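Local coordinates for protein CDA peptide synthetase I (Streptomyces coelicolor, PDB 5DU9) that belongs to the peptide synthetases that work without a ribosome and is modelled as their condensation domain, with a small ligand bound, at residues 163-166 / 167-170; 323-326 / 327-331. The protein carries 1 engineered substitution. All blocks are in the same frame, centred on the assembly; numbering follows the deposited sequence.

Contact 1 (163-166 / 167-170); sequences GTSM and ALFY
Met166 meets Tyr170 one turn further along in the opening turns of the alpha helix 163-182, which starts where the HHxxxDG signature of condensation domains ends, Gly163 being its last residue. The carbonyl oxygen of Met166 accepts from Tyr170 N at 3.0 Å, and the N-H...O angle of 164° makes this the straightest of the three i to i+4 bonds here. That oxygen also has the phenol ring beside it, CD2 of Tyr170 approaching Met166 O obliquely to 3.2 Å. The ring is brought there by a chi1 of -75°, which sets CG of Tyr170 beside its own nitrogen and so back over the preceding turn. CE2 of Tyr170 then lies 4.4 Å from CB of Met166, a loose apolar touch. Past CB the methionine runs out extended, to Ile161 and to Ser36 of strand 33-40; the OG of Ser36 is also the hydrogen-bond partner of Tyr170 OH, so both side chains converge on one strand.

The methyl of Ala167 rests on the turn before it, CB 3.5 Å from Thr164 O. The same carbonyl receives Leu168 N at 3.2 Å. Between these bonds Ser165 O takes Phe169 N at 2.9 Å, while Ser165 OG is held by Asp162 OD1 and Gly307 N, tying the first turn to a distant part of the chain. Leu168 lies back along this turn, its CG 3.7 Å from Thr164 O and its CD1 4.2 Å from Ser165 CA.

Contact 2 (323-326 / 327-331); sequences ESFA and RVVET
Ser324 turns its hydroxyl into the position between its backbone nitrogen and carbonyl carbon (chi1 67°), and from there OG accepts Arg327 N at 3.0 Å. This is the N-cap bond of helix 325-341: it satisfies a first-turn N-H that has no earlier helical carbonyl to reach. Ser324 O starts the regular series by accepting Val328 N at 3.1 Å, and gives Arg327 N a second, weak bond.

Glu323, just before the cap, lies across the arginine. Arg327, with CG anti to its nitrogen and a bend at chi2, offers CG to the carboxylate carbon, Glu323 CD standing 3.9 Å from Arg327 CG. The carboxylate and guanidinium planes are 35° apart, and Glu323 OE2 lies over one guanidinium face, 4.3 Å from Arg327 NE. At that distance the pair is beyond a salt bridge, and with no N-H pointing at the oxygen it can only be a loose attraction of charges; a long salt bridge to Glu330 gives the arginine a second acidic neighbour. The other oxygen has hydrogen-bond partners: a water donates to Glu323 OE1 at 2.7 Å and accepts from Thr331 OG1 at 2.6 Å, linking the residue before the cap to the second turn, and Arg320 N adds a weak bond.

On the buried side, Val329 sets CG2 over one face of the Phe325 ring, 4.2 Å from its centroid and 15° off the normal, a CH-pi contact. Phe325 and Val329 face helix 267-283, both touching Ala273, which Val328 also reaches, while Phe325 extends to Val270. Backbone bonds from Glu323, Phe325 and Ala326 to Val443, Ala441 and Pro439 fasten the helix start to the chain that follows helix 418-437.

Following the chain from its N terminus, contact 1 comes first, as helix 163-182 leaves strand 149-157, and contact 2 opens later, as helix 325-341 follows strand 311-318. Each lies within the start of a single helix and closes no more than local turns, so the two are in series and neither nest nor cross. The centres of contacts 1 and 2 are about 33 Å apart, and the nearest atoms of contacts 1 and 2 about 23 Å, with no touch. Contact 1 belongs to the N-terminal lobe, beside strands 33-40 and 149-157, with Gly163 near the bound (2S)-2-amino-N-butyl-propanamide. Contact 2 lies out in the C-terminal lobe, between helix 267-283 and the segment after helix 418-437.

Contact 1 (163-166 / 167-170)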
ATOM      1  N   GLY A 163      -0.437  -3.654  -2.551  1.00 15.31           N
ATOM      2  CA  GLY A 163       0.782  -3.738  -1.765  1.00 18.58           C
ATOM      3  C   GLY A 163       1.263  -5.160  -1.551  1.00 19.29           C
ATOM      4  O   GLY A 163       2.451  -5.453  -1.704  1.00 18.21           O
ATOM      5  N   THR A 164       0.337  -6.043  -1.187  1.00 11.82           N
ATOM      6  CA  THR A 164       0.645  -7.449  -0.984  1.00 12.62           C
ATOM      7  C   THR A 164       1.265  -8.047  -2.242  1.00 13.55           C
ATOM      8  O   THR A 164       2.211  -8.832  -2.171  1.00 15.89           O
ATOM      9  CB  THR A 164      -0.624  -8.241  -0.604  1.00 19.56           C
ATOM     10  OG1 THR A 164      -1.110  -7.772   0.658  1.00 21.56           O
ATOM     11  CG2 THR A 164      -0.350  -9.740  -0.508  1.00 20.01           C
ATOM     12  N   SER A 165       0.730  -7.663  -3.396  1.00 14.95           N
ATOM     13  CA  SER A 165       1.149  -8.261  -4.656  1.00 12.08           C
ATOM     14  C   SER A 165       2.510  -7.754  -5.115  1.00 11.90           C
ATOM     15  O   SER A 165       3.203  -8.439  -5.856  1.00 15.53           O
ATOM     16  CB  SER A 165       0.102  -7.998  -5.731  1.00 13.29           C
ATOM     17  OG  SER A 165      -1.129  -8.604  -5.370  1.00 14.15           O
ATOM     18  N   MET A 166       2.893  -6.559  -4.679  1.00 12.43           N
ATOM     19  CA  MET A 166       4.242  -6.064  -4.951  1.00 12.98           C
ATOM     20  C   MET A 166       5.263  -7.031  -4.357  1.00 13.66           C
ATOM     21  O   MET A 166       6.246  -7.401  -5.006  1.00 16.57           O
ATOM     22  CB  MET A 166       4.437  -4.662  -4.377  1.00 15.93           C
ATOM     23  CG  MET A 166       3.632  -3.593  -5.095  1.00 17.97           C
ATOM     24  SD  MET A 166       3.859  -1.976  -4.344  1.00 20.77           S
ATOM     25  CE  MET A 166       2.817  -0.959  -5.395  1.00 28.30           C
ATOM     26  N   ALA A 167       5.011  -7.451  -3.123  1.00 14.62           N
ATOM     27  CA  ALA A 167       5.893  -8.391  -2.445  1.00 16.12           C
ATOM     28  C   ALA A 167       5.902  -9.744  -3.155  1.00 16.25           C
ATOM     29  O   ALA A 167       6.953 -10.363  -3.305  1.00 18.54           O
ATOM     30  CB  ALA A 167       5.473  -8.557  -0.989  1.00 21.00           C
ATOM     31  N   LEU A 168       4.732 -10.203  -3.596  1.00 16.56           N
ATOM     32  CA  LEU A 168       4.652 -11.471  -4.319  1.00 18.51           C
ATOM     33  C   LEU A 168       5.482 -11.402  -5.595  1.00 18.02           C
ATOM     34  O   LEU A 168       6.187 -12.352  -5.948  1.00 18.78           O
ATOM     35  CB  LEU A 168       3.204 -11.825  -4.660  1.00 16.97           C
ATOM     36  CG  LEU A 168       2.283 -12.229  -3.507  1.00 15.65           C
ATOM     37  CD1 LEU A 168       0.855 -12.359  -4.016  1.00 15.91           C
ATOM     38  CD2 LEU A 168       2.734 -13.527  -2.861  1.00 22.90           C
ATOM     39  N   PHE A 169       5.393 -10.268  -6.280  1.00 15.75           N
ATOM     40  CA  PHE A 169       6.144 -10.060  -7.509  1.00 16.14           C
ATOM     41  C   PHE A 169       7.652 -10.103  -7.273  1.00 17.67           C
ATOM     42  O   PHE A 169       8.374 -10.825  -7.962  1.00 20.38           O
ATOM     43  CB  PHE A 169       5.771  -8.723  -8.150  1.00 15.24           C
ATOM     44  CG  PHE A 169       6.711  -8.306  -9.244  1.00 17.41           C
ATOM     45  CD1 PHE A 169       6.576  -8.822 -10.518  1.00 17.95           C
ATOM     46  CD2 PHE A 169       7.741  -7.416  -8.992  1.00 17.59           C
ATOM     47  CE1 PHE A 169       7.448  -8.453 -11.526  1.00 19.13           C
ATOM     48  CE2 PHE A 169       8.616  -7.040  -9.995  1.00 19.30           C
ATOM     49  CZ  PHE A 169       8.467  -7.559 -11.263  1.00 15.02           C
ATOM     50  N   TYR A 170       8.126  -9.324  -6.304  1.00 15.95           N
ATOM     51  CA  TYR A 170       9.563  -9.204  -6.060  1.00 19.26           C
ATOM     52  C   TYR A 170      10.184 -10.550  -5.700  1.00 20.47           C
ATOM     53  O   TYR A 170      11.262 -10.895  -6.182  1.00 22.24           O
ATOM     54  CB  TYR A 170       9.840  -8.204  -4.937  1.00 16.95           C
ATOM     55  CG  TYR A 170       9.675  -6.746  -5.295  1.00 17.77           C
ATOM     56  CD1 TYR A 170      10.195  -6.225  -6.472  1.00 16.77           C
ATOM     57  CD2 TYR A 170       9.016  -5.882  -4.433  1.00 15.61           C
ATOM     58  CE1 TYR A 170      10.053  -4.884  -6.785  1.00 16.46           C
ATOM     59  CE2 TYR A 170       8.871  -4.549  -4.731  1.00 14.08           C
ATOM     60  CZ  TYR A 170       9.395  -4.051  -5.908  1.00 16.70           C
ATOM     61  OH  TYR A 170       9.245  -2.716  -6.207  1.00 18.23           O
TER

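Contact 2 (323-326 / 327-331)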
ATOM      1  N   GLU A 323      -6.772  10.004  29.703  1.00 20.87           N
ATOM      2  CA  GLU A 323      -6.389   8.642  29.347  1.00 19.66           C
ATOM      3  C   GLU A 323      -4.890   8.543  29.075  1.00 18.89           C
ATOM      4  O   GLU A 323      -4.277   9.473  28.559  1.00 18.89           O
ATOM      5  CB  GLU A 323      -7.175   8.164  28.125  1.00 18.89           C
ATOM      6  CG  GLU A 323      -8.639   7.887  28.425  1.00 19.61           C
ATOM      7  CD  GLU A 323      -9.406   7.376  27.218  1.00 18.95           C
ATOM      8  OE1 GLU A 323      -8.980   7.651  26.076  1.00 20.74           O
ATOM      9  OE2 GLU A 323     -10.435   6.697  27.415  1.00 23.57           O
ATOM     10  N   SER A 324      -4.311   7.402  29.433  1.00 18.38           N
ATOM     11  CA  SER A 324      -2.909   7.125  29.143  1.00 17.70           C
ATOM     12  C   SER A 324      -2.730   6.675  27.701  1.00 16.52           C
ATOM     13  O   SER A 324      -3.694   6.304  27.042  1.00 16.16           O
ATOM     14  CB  SER A 324      -2.375   6.039  30.070  1.00 17.78           C
ATOM     15  OG  SER A 324      -3.005   4.807  29.775  1.00 17.24           O
ATOM     16  N   PHE A 325      -1.491   6.669  27.218  1.00 16.02           N
ATOM     17  CA  PHE A 325      -1.237   6.161  25.881  1.00 14.99           C
ATOM     18  C   PHE A 325      -1.584   4.674  25.830  1.00 14.45           C
ATOM     19  O   PHE A 325      -2.145   4.195  24.851  1.00 13.83           O
ATOM     20  CB  PHE A 325       0.215   6.393  25.458  1.00 14.75           C
ATOM     21  CG  PHE A 325       0.516   5.913  24.062  1.00 13.84           C
ATOM     22  CD1 PHE A 325      -0.232   6.360  22.985  1.00 13.55           C
ATOM     23  CD2 PHE A 325       1.544   5.022  23.829  1.00 13.40           C
ATOM     24  CE1 PHE A 325       0.036   5.921  21.704  1.00 12.81           C
ATOM     25  CE2 PHE A 325       1.817   4.572  22.552  1.00 16.14           C
ATOM     26  CZ  PHE A 325       1.064   5.027  21.485  1.00 14.05           C
ATOM     27  N   ALA A 326      -1.278   3.951  26.901  1.00 14.81           N
ATOM     28  CA  ALA A 326      -1.633   2.534  26.973  1.00 14.52           C
ATOM     29  C   ALA A 326      -3.140   2.338  26.843  1.00 14.64           C
ATOM     30  O   ALA A 326      -3.599   1.366  26.244  1.00 15.05           O
ATOM     31  CB  ALA A 326      -1.133   1.917  28.275  1.00 16.05           C
ATOM     32  N   ARG A 327      -3.912   3.265  27.396  1.00 15.37           N
ATOM     33  CA  ARG A 327      -5.363   3.179  27.287  1.00 15.68           C
ATOM     34  C   ARG A 327      -5.817   3.403  25.849  1.00 15.38           C
ATOM     35  O   ARG A 327      -6.766   2.774  25.389  1.00 15.82           O
ATOM     36  CB  ARG A 327      -6.049   4.188  28.207  1.00 16.80           C
ATOM     37  CG  ARG A 327      -7.574   4.105  28.180  1.00 17.35           C
ATOM     38  CD  ARG A 327      -8.074   2.786  28.765  1.00 21.85           C
ATOM     39  NE  ARG A 327      -9.531   2.684  28.752  1.00 28.67           N
ATOM     40  CZ  ARG A 327     -10.248   2.253  27.718  1.00 35.91           C
ATOM     41  NH1 ARG A 327      -9.654   1.886  26.589  1.00 27.63           N
ATOM     42  NH2 ARG A 327     -11.569   2.197  27.809  1.00 36.20           N
ATOM     43  N   VAL A 328      -5.148   4.303  25.136  1.00 14.68           N
ATOM     44  CA  VAL A 328      -5.486   4.533  23.736  1.00 14.12           C
ATOM     45  C   VAL A 328      -5.159   3.296  22.905  1.00 13.22           C
ATOM     46  O   VAL A 328      -5.900   2.951  21.985  1.00 14.72           O
ATOM     47  CB  VAL A 328      -4.750   5.761  23.169  1.00 14.11           C
ATOM     48  CG1 VAL A 328      -5.082   5.958  21.693  1.00 16.13           C
ATOM     49  CG2 VAL A 328      -5.135   7.007  23.958  1.00 15.16           C
ATOM     50  N   VAL A 329      -4.053   2.627  23.226  1.00 12.91           N
ATOM     51  CA  VAL A 329      -3.711   1.374  22.557  1.00 12.25           C
ATOM     52  C   VAL A 329      -4.835   0.351  22.774  1.00 12.80           C
ATOM     53  O   VAL A 329      -5.222  -0.359  21.850  1.00 14.56           O
ATOM     54  CB  VAL A 329      -2.354   0.814  23.055  1.00 12.17           C
ATOM     55  CG1 VAL A 329      -2.105  -0.598  22.520  1.00 15.04           C
ATOM     56  CG2 VAL A 329      -1.212   1.736  22.639  1.00 16.70           C
ATOM     57  N   GLU A 330      -5.378   0.293  23.985  1.00 13.19           N
ATOM     58  CA  GLU A 330      -6.496  -0.613  24.265  1.00 13.58           C
ATOM     59  C   GLU A 330      -7.734  -0.235  23.451  1.00 17.51           C
ATOM     60  O   GLU A 330      -8.454  -1.103  22.950  1.00 16.76           O
ATOM     61  CB  GLU A 330      -6.828  -0.608  25.755  1.00 16.98           C
ATOM     62  CG  GLU A 330      -5.761  -1.245  26.624  1.00 22.57           C
ATOM     63  CD  GLU A 330      -6.027  -1.069  28.108  1.00 46.67           C
ATOM     64  OE1 GLU A 330      -7.098  -0.538  28.468  1.00 39.37           O
ATOM     65  OE2 GLU A 330      -5.160  -1.462  28.917  1.00 51.97           O
ATOM     66  N   THR A 331      -7.983   1.065  23.330  1.00 13.88           N
ATOM     67  CA  THR A 331      -9.111   1.562  22.550  1.00 14.09           C
ATOM     68  C   THR A 331      -8.956   1.141  21.092  1.00 13.26           C
ATOM     69  O   THR A 331      -9.915   0.709  20.449  1.00 15.68           O
ATOM     70  CB  THR A 331      -9.222   3.093  22.667  1.00 14.59           C
ATOM     71  OG1 THR A 331      -9.480   3.432  24.032  1.00 15.51           O
ATOM     72  CG2 THR A 331     -10.348   3.643  21.790  1.00 18.74           C
TER
HETATM   73  O   HOH W   1      -8.814   5.959  23.982  1.00 17.69           O